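Local coordinates for protein uncharacterized RNA methyltransferase pyrab10780 (Pyrococcus abyssi, PDB 2JJQ) that methylates the C5 atom of uridine 54 in tRNA, using S-adenosyl-L-methionine as methyl donor and giving 5-methyluridine, at residues Asp48-Glu53 against Trp67-Ser72; His127-Asp132 against Thr273-Ala278; Tyr194-Glu199 against Asp239-Asp244; Thr203-Val208 against Glu252-Arg257; Thr212-Leu217 against Val233-Ser238. All coordinates share one frame; numbering follows the deposited sequence.

How the interactions relate
From the N terminus, interaction 1 comes first: it closes a short hairpin in the TRAM-like domain and is complete before any other contact opens, its centre about 34 Å or more from the other centres. Interaction 2 then closes a long loop, bringing the start of strand 130-136 against helix 275-288 of the catalytic part; the remaining three lie inside that loop. Interactions 3 and 4 cross, their segments alternating, and join neighbouring strands 192-199 and 206-212 of the five-stranded mixed sheet to later pieces of chain. Interaction 5 is nested within both, at the C-terminal ends of strands 206-212 and 228-233. Direct bonds connect interaction 2 with 3 and 4, and 3 with 4 and 5.

Interaction 1. Residues Asp48-Glu53 against Trp67-Ser72; sequences DEIIVE and WKLVRS
E49 and W67, the two residues most enclosed by this contact, belong to antiparallel strands and work on different faces of the hairpin. At E49 the pairing is a classic beta bulge: its carbonyl oxygen accepts from both V70 N, at 2.8 Å, and R71 N, at 3.2 Å, while E49 N returns a bond to R71 O. The register therefore slips by one residue before I50 pairs with L69. The E49 chain runs extended, with CG anti to the backbone N (chi1 172°), which carries the carboxylate along V70 and R71. OE2 lies 3.3 Å from V70 CG1, and OE1 rests against the CG and CD methylenes of R71; the opposite charges probably attract, although no N-H points at the oxygen. W67 turns to the face shared with I50, V52 and L69. CE3 and CZ3 of its six-membered ring meet I50 CG2, 3.6 Å from CE3, obliquely. I51, on the E49 side, sets CD1 3.5 Å from V70 CG2, and its backbone exchanges a pair of hydrogen bonds with K68. The contact joins hairpin strands 49-57 and 62-69 and runs past the corner at V70, with TRAM strands 24-28 and 39-41 packed against I50 and V41 touching W67.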
# COMPACT_ATOMS: atom_id res chain seq x y z
N ASP A 48 4.32 -19.63 -21.33
CA ASP A 48 5.76 -19.94 -21.25
C ASP A 48 5.99 -21.44 -21.44
O ASP A 48 5.29 -22.25 -20.87
CB ASP A 48 6.28 -19.61 -19.86
CG ASP A 48 6.68 -18.15 -19.66
OD1 ASP A 48 6.77 -17.34 -20.64
OD2 ASP A 48 6.98 -17.81 -18.47
N GLU A 49 6.98 -21.80 -22.24
CA GLU A 49 7.33 -23.18 -22.39
C GLU A 49 8.60 -23.32 -21.55
O GLU A 49 9.57 -22.58 -21.75
CB GLU A 49 7.52 -23.52 -23.88
CG GLU A 49 8.08 -24.92 -24.13
CD GLU A 49 8.57 -25.11 -25.57
OE1 GLU A 49 8.01 -24.43 -26.48
OE2 GLU A 49 9.51 -25.92 -25.79
N ILE A 50 8.55 -24.16 -20.53
CA ILE A 50 9.69 -24.26 -19.61
C ILE A 50 10.16 -25.72 -19.37
O ILE A 50 9.45 -26.67 -19.65
CB ILE A 50 9.39 -23.57 -18.24
CG1 ILE A 50 8.44 -24.40 -17.38
CG2 ILE A 50 8.76 -22.14 -18.44
CD1 ILE A 50 8.63 -24.09 -15.91
N ILE A 51 11.38 -25.86 -18.87
CA ILE A 51 11.84 -27.15 -18.33
C ILE A 51 12.17 -26.91 -16.86
O ILE A 51 12.92 -25.98 -16.55
CB ILE A 51 13.12 -27.65 -19.05
CG1 ILE A 51 12.83 -27.88 -20.53
CG2 ILE A 51 13.64 -28.94 -18.36
CD1 ILE A 51 14.03 -27.72 -21.46
N VAL A 52 11.60 -27.71 -15.96
CA VAL A 52 11.88 -27.55 -14.54
C VAL A 52 13.14 -28.35 -14.21
O VAL A 52 13.16 -29.58 -14.41
CB VAL A 52 10.74 -28.09 -13.64
CG1 VAL A 52 11.07 -27.93 -12.15
CG2 VAL A 52 9.41 -27.42 -13.99
N GLU A 53 14.16 -27.66 -13.73
CA GLU A 53 15.41 -28.32 -13.38
C GLU A 53 15.43 -28.76 -11.91
O GLU A 53 15.64 -29.93 -11.61
CB GLU A 53 16.59 -27.38 -13.65
CG GLU A 53 16.67 -26.94 -15.10
CD GLU A 53 17.44 -25.66 -15.26
OE1 GLU A 53 17.34 -24.79 -14.36
OE2 GLU A 53 18.15 -25.53 -16.28
N TRP A 67 14.69 -23.28 -13.28
CA TRP A 67 13.97 -23.66 -14.48
C TRP A 67 14.54 -22.94 -15.70
O TRP A 67 15.23 -21.93 -15.57
CB TRP A 67 12.45 -23.43 -14.36
CG TRP A 67 12.03 -22.03 -13.96
CD1 TRP A 67 12.02 -21.51 -12.70
CD2 TRP A 67 11.52 -20.99 -14.82
NE1 TRP A 67 11.55 -20.21 -12.72
CE2 TRP A 67 11.24 -19.87 -14.01
CE3 TRP A 67 11.28 -20.89 -16.21
CZ2 TRP A 67 10.73 -18.66 -14.53
CZ3 TRP A 67 10.78 -19.70 -16.72
CH2 TRP A 67 10.51 -18.60 -15.88
N LYS A 68 14.26 -23.51 -16.87
CA LYS A 68 14.75 -22.94 -18.12
C LYS A 68 13.56 -22.44 -18.94
O LYS A 68 12.61 -23.17 -19.20
CB LYS A 68 15.55 -23.99 -18.90
CG LYS A 68 16.26 -23.49 -20.18
CD LYS A 68 17.04 -24.67 -20.82
CE LYS A 68 17.42 -24.46 -22.30
NZ LYS A 68 18.23 -23.25 -22.57
N LEU A 69 13.62 -21.19 -19.35
CA LEU A 69 12.61 -20.65 -20.26
C LEU A 69 12.96 -21.02 -21.70
O LEU A 69 13.88 -20.43 -22.28
CB LEU A 69 12.49 -19.13 -20.10
CG LEU A 69 11.40 -18.35 -20.85
CD1 LEU A 69 9.97 -18.82 -20.56
CD2 LEU A 69 11.54 -16.90 -20.47
N VAL A 70 12.25 -21.97 -22.29
CA VAL A 70 12.51 -22.38 -23.69
C VAL A 70 11.81 -21.47 -24.73
O VAL A 70 12.38 -21.14 -25.79
CB VAL A 70 12.07 -23.84 -23.93
CG1 VAL A 70 12.34 -24.23 -25.37
CG2 VAL A 70 12.79 -24.78 -22.95
N ARG A 71 10.56 -21.10 -24.43
CA ARG A 71 9.79 -20.19 -25.27
C ARG A 71 9.05 -19.19 -24.37
O ARG A 71 8.47 -19.57 -23.35
CB ARG A 71 8.79 -20.93 -26.16
CG ARG A 71 9.39 -21.46 -27.46
CD ARG A 71 8.34 -21.79 -28.54
NE ARG A 71 9.00 -22.19 -29.80
CZ ARG A 71 8.44 -22.89 -30.79
NH1 ARG A 71 7.17 -23.29 -30.70
NH2 ARG A 71 9.15 -23.19 -31.87
N SER A 72 9.16 -17.91 -24.70
CA SER A 72 8.53 -16.83 -23.91
C SER A 72 7.08 -16.61 -24.29
O SER A 72 6.74 -16.52 -25.47
CB SER A 72 9.28 -15.49 -24.10
OG SER A 72 10.49 -15.47 -23.38

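Interaction 2. Residues His127-Asp132 against Thr273-Ala278; sequences HRNRID and TNSYQA
N129, just before strand 130-136, reaches toward the first turn of a helix and illustrates how one amide can join two distant pieces of chain. Its CB lies 3.6 Å from S275 OG; CG is 3.3 Å from T273 O, a position set by a chi1 of 67° that puts CG between the backbone N and carbonyl carbon. OD1 passes T273 CA at 3.5 Å, whereas ND2 donates to S275 OG at 2.8 Å, nearly straight and in the amide plane. The same ND2 donates to Q272 O, and S275 OG bonds to E256. On the backbone, N129 N donates to T273 O at 2.9 Å, and S275 N to H127 O. H127 packs CB and CD2 on the N274 amide, whose OD1 N-caps the helix by accepting from Q277 N and whose ND2 bonds to S121. R128 lays one guanidinium face over T273 CB. The join thus places the chain entering strand 130-136, beside strand 192-199, against the N-terminal end of helix 275-288.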
# COMPACT_ATOMS: atom_id res chain seq x y z
N HIS A 127 3.70 5.94 -10.11
CA HIS A 127 2.44 6.04 -9.31
C HIS A 127 2.65 5.91 -7.81
O HIS A 127 1.79 6.33 -7.00
CB HIS A 127 1.44 4.96 -9.73
CG HIS A 127 1.98 3.58 -9.58
ND1 HIS A 127 2.94 3.08 -10.43
CD2 HIS A 127 1.75 2.62 -8.66
CE1 HIS A 127 3.29 1.87 -10.03
NE2 HIS A 127 2.59 1.57 -8.95
N ARG A 128 3.76 5.27 -7.42
CA ARG A 128 3.95 4.93 -6.04
C ARG A 128 4.55 6.14 -5.30
O ARG A 128 5.54 6.72 -5.76
CB ARG A 128 4.89 3.72 -5.94
CG ARG A 128 4.83 3.10 -4.58
CD ARG A 128 5.55 1.78 -4.48
NE ARG A 128 5.73 1.60 -3.05
CZ ARG A 128 4.84 1.04 -2.24
NH1 ARG A 128 3.73 0.48 -2.72
NH2 ARG A 128 5.09 0.98 -0.94
N ASN A 129 4.01 6.46 -4.13
CA ASN A 129 4.35 7.68 -3.44
C ASN A 129 5.17 7.47 -2.16
O ASN A 129 5.41 8.44 -1.43
CB ASN A 129 3.07 8.47 -3.20
CG ASN A 129 2.13 7.76 -2.20
OD1 ASN A 129 2.62 7.00 -1.35
ND2 ASN A 129 0.81 7.92 -2.36
N ARG A 130 5.62 6.23 -1.91
CA ARG A 130 6.55 5.91 -0.82
C ARG A 130 7.45 4.73 -1.23
O ARG A 130 6.95 3.74 -1.73
CB ARG A 130 5.79 5.59 0.48
CG ARG A 130 6.69 5.28 1.65
CD ARG A 130 6.03 4.58 2.82
NE ARG A 130 7.08 4.22 3.77
CZ ARG A 130 6.93 3.97 5.06
NH1 ARG A 130 5.72 3.96 5.60
NH2 ARG A 130 7.99 3.69 5.81
N ILE A 131 8.76 4.84 -0.99
CA ILE A 131 9.63 3.68 -1.09
C ILE A 131 10.59 3.72 0.08
O ILE A 131 10.91 4.83 0.59
CB ILE A 131 10.40 3.63 -2.40
CG1 ILE A 131 11.27 4.87 -2.59
CG2 ILE A 131 9.40 3.44 -3.58
CD1 ILE A 131 11.99 4.79 -3.93
N ASP A 132 10.98 2.53 0.55
CA ASP A 132 11.87 2.40 1.71
C ASP A 132 13.12 1.71 1.17
O ASP A 132 13.05 0.54 0.73
CB ASP A 132 11.17 1.57 2.81
CG ASP A 132 9.85 2.25 3.32
OD1 ASP A 132 9.05 2.79 2.52
OD2 ASP A 132 9.58 2.25 4.54
N THR A 273 -0.75 4.18 -1.14
CA THR A 273 0.55 4.26 -1.81
C THR A 273 0.49 4.61 -3.29
O THR A 273 1.52 4.93 -3.87
CB THR A 273 1.34 2.98 -1.66
OG1 THR A 273 0.53 1.88 -2.14
CG2 THR A 273 1.65 2.73 -0.18
N ASN A 274 -0.68 4.50 -3.91
CA ASN A 274 -0.81 4.81 -5.33
C ASN A 274 -1.68 6.06 -5.44
O ASN A 274 -2.89 6.02 -5.34
CB ASN A 274 -1.38 3.59 -6.07
CG ASN A 274 -1.63 3.85 -7.55
OD1 ASN A 274 -1.71 5.01 -8.00
ND2 ASN A 274 -1.84 2.76 -8.29
N SER A 275 -1.03 7.20 -5.61
CA SER A 275 -1.81 8.44 -5.51
C SER A 275 -2.83 8.50 -6.63
O SER A 275 -3.93 9.07 -6.44
CB SER A 275 -0.90 9.67 -5.56
OG SER A 275 -0.07 9.68 -4.41
N TYR A 276 -2.50 7.94 -7.79
CA TYR A 276 -3.37 8.13 -8.99
C TYR A 276 -4.65 7.39 -8.84
O TYR A 276 -5.74 7.94 -9.05
CB TYR A 276 -2.64 7.70 -10.25
CG TYR A 276 -1.55 8.70 -10.58
CD1 TYR A 276 -1.83 9.84 -11.32
CD2 TYR A 276 -0.25 8.54 -10.07
CE1 TYR A 276 -0.84 10.80 -11.59
CE2 TYR A 276 0.75 9.49 -10.35
CZ TYR A 276 0.43 10.61 -11.10
OH TYR A 276 1.42 11.54 -11.41
N GLN A 277 -4.52 6.15 -8.39
CA GLN A 277 -5.73 5.34 -8.11
C GLN A 277 -6.43 5.82 -6.88
O GLN A 277 -7.63 5.59 -6.74
CB GLN A 277 -5.38 3.96 -7.74
CG GLN A 277 -5.45 2.96 -8.73
CD GLN A 277 -6.76 2.77 -9.54
OE1 GLN A 277 -7.73 3.58 -9.61
NE2 GLN A 277 -6.70 1.69 -10.27
N ALA A 278 -5.68 6.41 -5.94
CA ALA A 278 -6.32 6.89 -4.71
C ALA A 278 -7.40 7.90 -5.10
O ALA A 278 -8.40 8.02 -4.41
CB ALA A 278 -5.28 7.53 -3.82

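Interaction 3. Residues Tyr194-Glu199 against Asp239-Asp244; sequences YMVLRE and DVSYGD
Y194 presents its ring to the 239-244 loop in two ways at once, with a face to S241 and an edge to D239. S241 CB sits over the ring centre, 3.7 Å from the centroid and 14° off the normal, a CH-pi contact. A chi1 of -69° brings the ring there, setting CG anti to the carbonyl carbon. At the ring's edge and near its plane, the hydroxyl donates to D239 OD1 at a very short 2.5 Å, a length that is doubtful as it stands. Although the two side chains meet at about a right angle, ring and carboxylate planes are only 24° apart, and OD1 also comes within 3.3 Å of Y194 CE2. V240 O approaches CE2 obliquely, at 3.3 Å. Two residues along the strand, V196 extends CG2 to 3.4 Å from S241 O, so the serine is met by both side chains. The polar ends have second partners: D239 OD2 makes a salt bridge with R143, and S241 OG bonds to D132 of adjacent strand 130-136. The arginine would probably stabilise the aspartate as the charged acceptor; the CH-pi contact adds a weak packing interaction over the ring face.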
# COMPACT_ATOMS: atom_id res chain seq x y z
N TYR A 194 17.99 3.15 6.58
CA TYR A 194 17.05 3.33 5.47
C TYR A 194 16.96 4.78 5.06
O TYR A 194 17.08 5.68 5.93
CB TYR A 194 15.60 2.89 5.87
CG TYR A 194 15.44 1.39 6.07
CD1 TYR A 194 15.16 0.56 4.99
CD2 TYR A 194 15.55 0.83 7.33
CE1 TYR A 194 15.03 -0.80 5.17
CE2 TYR A 194 15.42 -0.57 7.53
CZ TYR A 194 15.16 -1.37 6.42
OH TYR A 194 15.03 -2.73 6.58
N MET A 195 16.70 5.01 3.78
CA MET A 195 16.27 6.30 3.29
C MET A 195 14.84 6.04 2.81
O MET A 195 14.65 5.26 1.89
CB MET A 195 17.08 6.75 2.08
CG MET A 195 16.45 7.99 1.38
SD MET A 195 17.50 8.87 0.20
CE MET A 195 17.59 7.68 -1.16
N VAL A 196 13.86 6.64 3.48
CA VAL A 196 12.46 6.46 3.03
C VAL A 196 12.07 7.70 2.25
O VAL A 196 12.27 8.83 2.75
CB VAL A 196 11.50 6.30 4.23
CG1 VAL A 196 9.99 6.26 3.71
CG2 VAL A 196 11.84 5.08 5.10
N LEU A 197 11.58 7.54 1.03
CA LEU A 197 11.29 8.69 0.20
C LEU A 197 9.77 8.76 0.04
O LEU A 197 9.14 7.73 -0.20
CB LEU A 197 11.93 8.50 -1.17
CG LEU A 197 13.41 8.85 -1.31
CD1 LEU A 197 13.93 8.32 -2.68
CD2 LEU A 197 13.51 10.40 -1.28
N ARG A 198 9.19 9.94 0.21
CA ARG A 198 7.77 10.10 -0.05
C ARG A 198 7.56 11.28 -0.95
O ARG A 198 8.37 12.25 -0.93
CB ARG A 198 7.01 10.28 1.27
CG ARG A 198 7.25 9.10 2.21
CD ARG A 198 6.42 9.12 3.47
NE ARG A 198 5.05 8.74 3.13
CZ ARG A 198 4.14 8.32 4.00
NH1 ARG A 198 4.44 8.25 5.30
NH2 ARG A 198 2.93 8.02 3.56
N GLU A 199 6.50 11.25 -1.77
CA GLU A 199 6.21 12.45 -2.53
C GLU A 199 4.74 12.61 -2.84
O GLU A 199 4.00 11.62 -2.90
CB GLU A 199 7.04 12.55 -3.82
CG GLU A 199 6.59 11.78 -4.95
CD GLU A 199 7.51 11.97 -6.19
OE1 GLU A 199 8.32 12.94 -6.25
OE2 GLU A 199 7.41 11.13 -7.10
N ASP A 239 14.34 -4.70 12.79
CA ASP A 239 14.65 -4.12 11.50
C ASP A 239 13.39 -3.43 10.95
O ASP A 239 12.50 -4.08 10.39
CB ASP A 239 15.12 -5.22 10.56
CG ASP A 239 15.31 -4.74 9.16
OD1 ASP A 239 15.17 -3.50 8.92
OD2 ASP A 239 15.57 -5.58 8.29
N VAL A 240 13.29 -2.11 11.11
CA VAL A 240 12.14 -1.39 10.59
C VAL A 240 12.61 -0.11 9.90
O VAL A 240 13.68 0.39 10.20
CB VAL A 240 11.13 -0.98 11.69
CG1 VAL A 240 10.32 -2.21 12.21
CG2 VAL A 240 11.85 -0.31 12.83
N SER A 241 11.80 0.40 9.01
CA SER A 241 12.14 1.60 8.25
C SER A 241 11.38 2.84 8.79
O SER A 241 10.89 3.66 8.07
CB SER A 241 11.86 1.32 6.76
OG SER A 241 10.48 1.12 6.56
N TYR A 242 11.27 2.93 10.11
CA TYR A 242 10.73 4.11 10.75
C TYR A 242 11.35 4.13 12.16
O TYR A 242 11.91 3.13 12.64
CB TYR A 242 9.20 4.12 10.75
CG TYR A 242 8.66 2.97 11.50
CD1 TYR A 242 8.40 1.74 10.87
CD2 TYR A 242 8.55 3.04 12.87
CE1 TYR A 242 7.97 0.63 11.61
CE2 TYR A 242 8.10 1.95 13.61
CZ TYR A 242 7.83 0.76 12.97
OH TYR A 242 7.42 -0.31 13.73
N GLY A 243 11.33 5.28 12.79
CA GLY A 243 11.87 5.36 14.14
C GLY A 243 11.32 6.59 14.82
O GLY A 243 10.40 7.24 14.30
N ASP A 244 11.91 6.93 15.94
CA ASP A 244 11.50 8.15 16.67
C ASP A 244 11.97 9.38 15.91
O ASP A 244 13.10 9.43 15.50
CB ASP A 244 12.16 8.15 18.07
CG ASP A 244 11.74 6.92 18.91
OD1 ASP A 244 10.61 6.43 18.71
OD2 ASP A 244 12.55 6.47 19.77

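Interaction 4. Residues Thr203-Val208 against Glu252-Arg257; sequences TEEVMV and EFIRER
T203-M207 and E252-R257 run in roughly opposed directions, 146° apart end to end, yet are joined by side-chain-to-backbone bonds instead of a ladder of backbone pairs. T203 OG1 donates to R255 O at 2.6 Å, and the same OG1 accepts from E205 N at 3.3 Å. That second bond makes an ST turn, for which chi1 of 60° places OG1 between the backbone N and carbonyl carbon; CG2 is left 3.9 Å from R257 CB. E205 extends its chain to strand 254-258, where OE1 accepts from R255 N at 2.9 Å. The amide comes from the anti side, 32° out of the carboxylate plane, and a water adds a second donor to OE1, with a weak bond to F253 O. OE2 forms a salt bridge with K251. These links connect the start of strand 206-212, in the five-stranded mixed sheet, with strand 254-258, half of a hairpin with 261-265. I254 fills the interval between the polar bonds and M207: its CB lies 3.8 Å from E205 CB, and CD1 is 3.8 Å from M207 CB. The methionine bends at its last torsion, bringing CE to 3.7 Å from I254 N, and the same side chain touches S228 and Y230 of strand 228-233.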
# COMPACT_ATOMS: atom_id res chain seq x y z
N THR A 203 1.19 17.53 -5.87
CA THR A 203 1.70 18.75 -5.27
C THR A 203 3.17 18.97 -5.58
O THR A 203 3.66 20.08 -5.42
CB THR A 203 1.64 18.71 -3.73
OG1 THR A 203 2.43 17.61 -3.28
CG2 THR A 203 0.21 18.55 -3.24
N GLU A 204 3.85 17.91 -6.05
CA GLU A 204 5.28 17.84 -6.31
C GLU A 204 6.16 18.03 -5.05
O GLU A 204 7.31 18.33 -5.16
CB GLU A 204 5.68 18.77 -7.44
CG GLU A 204 4.84 18.54 -8.67
CD GLU A 204 5.24 19.40 -9.86
OE1 GLU A 204 5.32 20.64 -9.72
OE2 GLU A 204 5.45 18.84 -10.94
N GLU A 205 5.62 17.86 -3.87
CA GLU A 205 6.45 18.04 -2.68
C GLU A 205 7.12 16.70 -2.39
O GLU A 205 6.50 15.67 -2.63
CB GLU A 205 5.59 18.44 -1.52
CG GLU A 205 5.12 19.85 -1.69
CD GLU A 205 4.26 20.38 -0.60
OE1 GLU A 205 3.97 19.70 0.43
OE2 GLU A 205 3.87 21.55 -0.79
N VAL A 206 8.35 16.74 -1.86
CA VAL A 206 9.09 15.52 -1.61
C VAL A 206 9.62 15.56 -0.18
O VAL A 206 10.15 16.58 0.27
CB VAL A 206 10.30 15.43 -2.53
CG1 VAL A 206 11.03 14.09 -2.34
CG2 VAL A 206 9.83 15.57 -3.96
N MET A 207 9.47 14.44 0.51
CA MET A 207 10.02 14.26 1.86
C MET A 207 11.03 13.10 1.87
O MET A 207 10.79 12.05 1.26
CB MET A 207 8.87 13.92 2.80
CG MET A 207 9.37 13.41 4.21
SD MET A 207 7.93 12.99 5.23
CE MET A 207 7.29 14.65 5.50
N VAL A 208 12.18 13.30 2.52
CA VAL A 208 13.13 12.20 2.67
C VAL A 208 13.30 11.98 4.15
O VAL A 208 13.33 12.95 4.91
CB VAL A 208 14.44 12.44 1.94
CG1 VAL A 208 15.18 13.62 2.53
CG2 VAL A 208 15.31 11.18 1.98
N GLU A 252 7.41 20.53 8.16
CA GLU A 252 7.12 19.46 9.09
C GLU A 252 6.31 18.36 8.35
O GLU A 252 6.45 17.18 8.63
CB GLU A 252 6.32 19.98 10.26
CG GLU A 252 6.11 18.95 11.34
CD GLU A 252 5.28 19.46 12.47
OE1 GLU A 252 4.64 20.50 12.32
OE2 GLU A 252 5.25 18.77 13.53
N PHE A 253 5.46 18.77 7.42
CA PHE A 253 4.65 17.76 6.67
C PHE A 253 4.70 18.12 5.21
O PHE A 253 4.71 19.32 4.87
CB PHE A 253 3.16 17.77 7.05
CG PHE A 253 2.88 17.59 8.48
CD1 PHE A 253 2.74 16.32 9.00
CD2 PHE A 253 2.73 18.69 9.31
CE1 PHE A 253 2.44 16.13 10.39
CE2 PHE A 253 2.43 18.50 10.68
CZ PHE A 253 2.29 17.25 11.19
N ILE A 254 4.75 17.13 4.31
CA ILE A 254 4.36 17.47 2.94
C ILE A 254 2.87 17.17 2.71
O ILE A 254 2.20 16.62 3.60
CB ILE A 254 5.22 16.76 1.87
CG1 ILE A 254 5.05 15.23 1.98
CG2 ILE A 254 6.74 17.23 2.06
CD1 ILE A 254 5.68 14.44 0.77
N ARG A 255 2.39 17.53 1.54
CA ARG A 255 0.99 17.25 1.24
C ARG A 255 0.83 16.45 -0.04
O ARG A 255 1.59 16.60 -1.02
CB ARG A 255 0.18 18.52 1.02
CG ARG A 255 -0.05 19.34 2.27
CD ARG A 255 -0.71 20.67 1.90
NE ARG A 255 -0.77 21.53 3.11
CZ ARG A 255 -1.79 22.34 3.43
NH1 ARG A 255 -2.87 22.44 2.65
NH2 ARG A 255 -1.74 23.07 4.54
N GLU A 256 -0.20 15.62 -0.02
CA GLU A 256 -0.68 15.03 -1.28
C GLU A 256 -2.07 15.64 -1.47
O GLU A 256 -2.75 16.00 -0.51
CB GLU A 256 -0.83 13.50 -1.19
CG GLU A 256 -1.41 12.85 -2.48
CD GLU A 256 -0.51 13.12 -3.69
OE1 GLU A 256 0.27 12.22 -4.05
OE2 GLU A 256 -0.56 14.26 -4.23
N ARG A 257 -2.48 15.77 -2.72
CA ARG A 257 -3.79 16.34 -2.98
C ARG A 257 -4.59 15.41 -3.86
O ARG A 257 -4.12 15.01 -4.95
CB ARG A 257 -3.62 17.71 -3.66
CG ARG A 257 -4.92 18.27 -4.17
CD ARG A 257 -4.73 19.73 -4.61
NE ARG A 257 -4.93 20.58 -3.46
CZ ARG A 257 -5.94 21.44 -3.38
NH1 ARG A 257 -6.76 21.57 -4.42
NH2 ARG A 257 -6.13 22.17 -2.30
O HOH W 1 2.88 21.19 2.63

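Interaction 5. Residues Thr212-Leu217 against Val233-Ser238; sequences TKEGNL and VNRSKS
K213 NZ is gripped from several directions: it donates to N234 O at 2.9 Å and to two waters, each at 3.0 Å. The lysine reaches these partners by folding at chi2 and chi3 (-57° and -72°), so that a side chain whose CB points away from the 233-238 loop brings CD and CE past N234 O. One backbone bond accompanies it, N234 N to T212 O at 2.8 Å, nearly collinear with the carbonyl, where T212 and V233 form a parallel bridge. On that bridge T212 OG1 meets V233 CG2 at 3.6 Å, and the hydroxyl itself donates to K213 O. Internal bonds probably stiffen the 233-238 loop. N234 OD1 accepts from S236 N in an Asx turn and from S236 OG in the carbonyl plane, while N234 ND2 donates to S238 O at 2.8 Å. E214 OE2 lies against R235 CG, 3.7 Å away, their flat groups turned 68° apart; R235 itself forms its salt bridge with D244. The ammonium is thus held by neutral carbonyl and water oxygens, with no carboxylate of these two segments bonded to it, and its positive charge is probably stabilised by their dipoles.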
# COMPACT_ATOMS: atom_id res chain seq x y z
N THR A 212 18.03 5.76 11.23
CA THR A 212 19.34 5.42 11.72
C THR A 212 19.27 4.75 13.10
O THR A 212 18.22 4.70 13.77
CB THR A 212 20.21 6.69 11.86
OG1 THR A 212 19.82 7.36 13.06
CG2 THR A 212 20.05 7.67 10.62
N LYS A 213 20.41 4.23 13.53
CA LYS A 213 20.56 3.89 14.92
C LYS A 213 21.03 5.15 15.70
O LYS A 213 21.09 6.27 15.14
CB LYS A 213 21.53 2.71 15.05
CG LYS A 213 21.06 1.48 14.26
CD LYS A 213 19.66 0.98 14.63
CE LYS A 213 19.61 0.32 15.99
NZ LYS A 213 18.23 -0.16 16.39
N GLU A 214 21.33 4.99 16.98
CA GLU A 214 21.81 6.11 17.80
C GLU A 214 23.11 6.68 17.21
O GLU A 214 23.95 5.96 16.67
CB GLU A 214 21.98 5.65 19.26
CG GLU A 214 20.67 5.23 20.00
CD GLU A 214 20.20 3.78 19.70
OE1 GLU A 214 20.80 3.10 18.80
OE2 GLU A 214 19.24 3.30 20.38
N GLY A 215 23.27 7.99 17.25
CA GLY A 215 24.35 8.58 16.51
C GLY A 215 24.04 10.04 16.26
O GLY A 215 23.13 10.61 16.86
N ASN A 216 24.78 10.63 15.35
CA ASN A 216 24.65 12.04 15.01
C ASN A 216 24.65 12.18 13.49
O ASN A 216 25.67 11.96 12.83
CB ASN A 216 25.84 12.79 15.64
CG ASN A 216 25.94 12.56 17.17
OD1 ASN A 216 26.81 11.81 17.66
ND2 ASN A 216 25.02 13.17 17.91
N LEU A 217 23.51 12.54 12.92
CA LEU A 217 23.44 12.65 11.48
C LEU A 217 24.08 13.99 11.07
O LEU A 217 23.67 15.04 11.58
CB LEU A 217 21.95 12.65 11.06
CG LEU A 217 21.74 12.62 9.54
CD1 LEU A 217 22.16 11.27 8.93
CD2 LEU A 217 20.27 12.98 9.19
N VAL A 233 15.30 7.93 14.45
CA VAL A 233 16.20 6.98 15.09
C VAL A 233 15.38 5.79 15.53
O VAL A 233 14.45 5.89 16.34
CB VAL A 233 16.96 7.58 16.28
CG1 VAL A 233 17.76 6.48 16.98
CG2 VAL A 233 17.88 8.68 15.82
N ASN A 234 15.69 4.65 14.92
CA ASN A 234 15.01 3.42 15.28
C ASN A 234 15.72 2.90 16.52
O ASN A 234 16.83 2.35 16.44
CB ASN A 234 15.05 2.39 14.15
CG ASN A 234 14.70 0.99 14.66
OD1 ASN A 234 14.00 0.88 15.66
ND2 ASN A 234 15.24 -0.07 14.01
N ARG A 235 15.09 3.10 17.68
CA ARG A 235 15.68 2.65 18.96
C ARG A 235 15.29 1.22 19.41
O ARG A 235 15.66 0.78 20.52
CB ARG A 235 15.35 3.64 20.07
CG ARG A 235 15.97 4.99 19.84
CD ARG A 235 16.02 5.84 21.08
NE ARG A 235 16.80 7.04 20.78
CZ ARG A 235 16.29 8.14 20.23
NH1 ARG A 235 15.01 8.23 19.93
NH2 ARG A 235 17.08 9.18 19.99
N SER A 236 14.55 0.50 18.57
CA SER A 236 14.17 -0.89 18.85
C SER A 236 15.13 -1.84 18.14
O SER A 236 15.91 -1.42 17.30
CB SER A 236 12.77 -1.13 18.33
OG SER A 236 12.81 -1.31 16.93
N LYS A 237 15.06 -3.14 18.46
CA LYS A 237 15.98 -4.11 17.87
C LYS A 237 15.46 -4.55 16.54
O LYS A 237 16.18 -5.14 15.74
CB LYS A 237 16.13 -5.36 18.74
CG LYS A 237 16.40 -5.08 20.21
CD LYS A 237 17.75 -4.43 20.43
CE LYS A 237 17.70 -3.57 21.69
NZ LYS A 237 16.75 -2.40 21.52
N SER A 238 14.19 -4.27 16.30
CA SER A 238 13.55 -4.67 15.07
C SER A 238 14.22 -3.97 13.88
O SER A 238 14.65 -2.82 13.97
CB SER A 238 12.07 -4.32 15.10
OG SER A 238 11.41 -5.04 16.14
O HOH W 2 17.79 -2.40 14.42
O HOH W 3 18.77 -0.92 19.26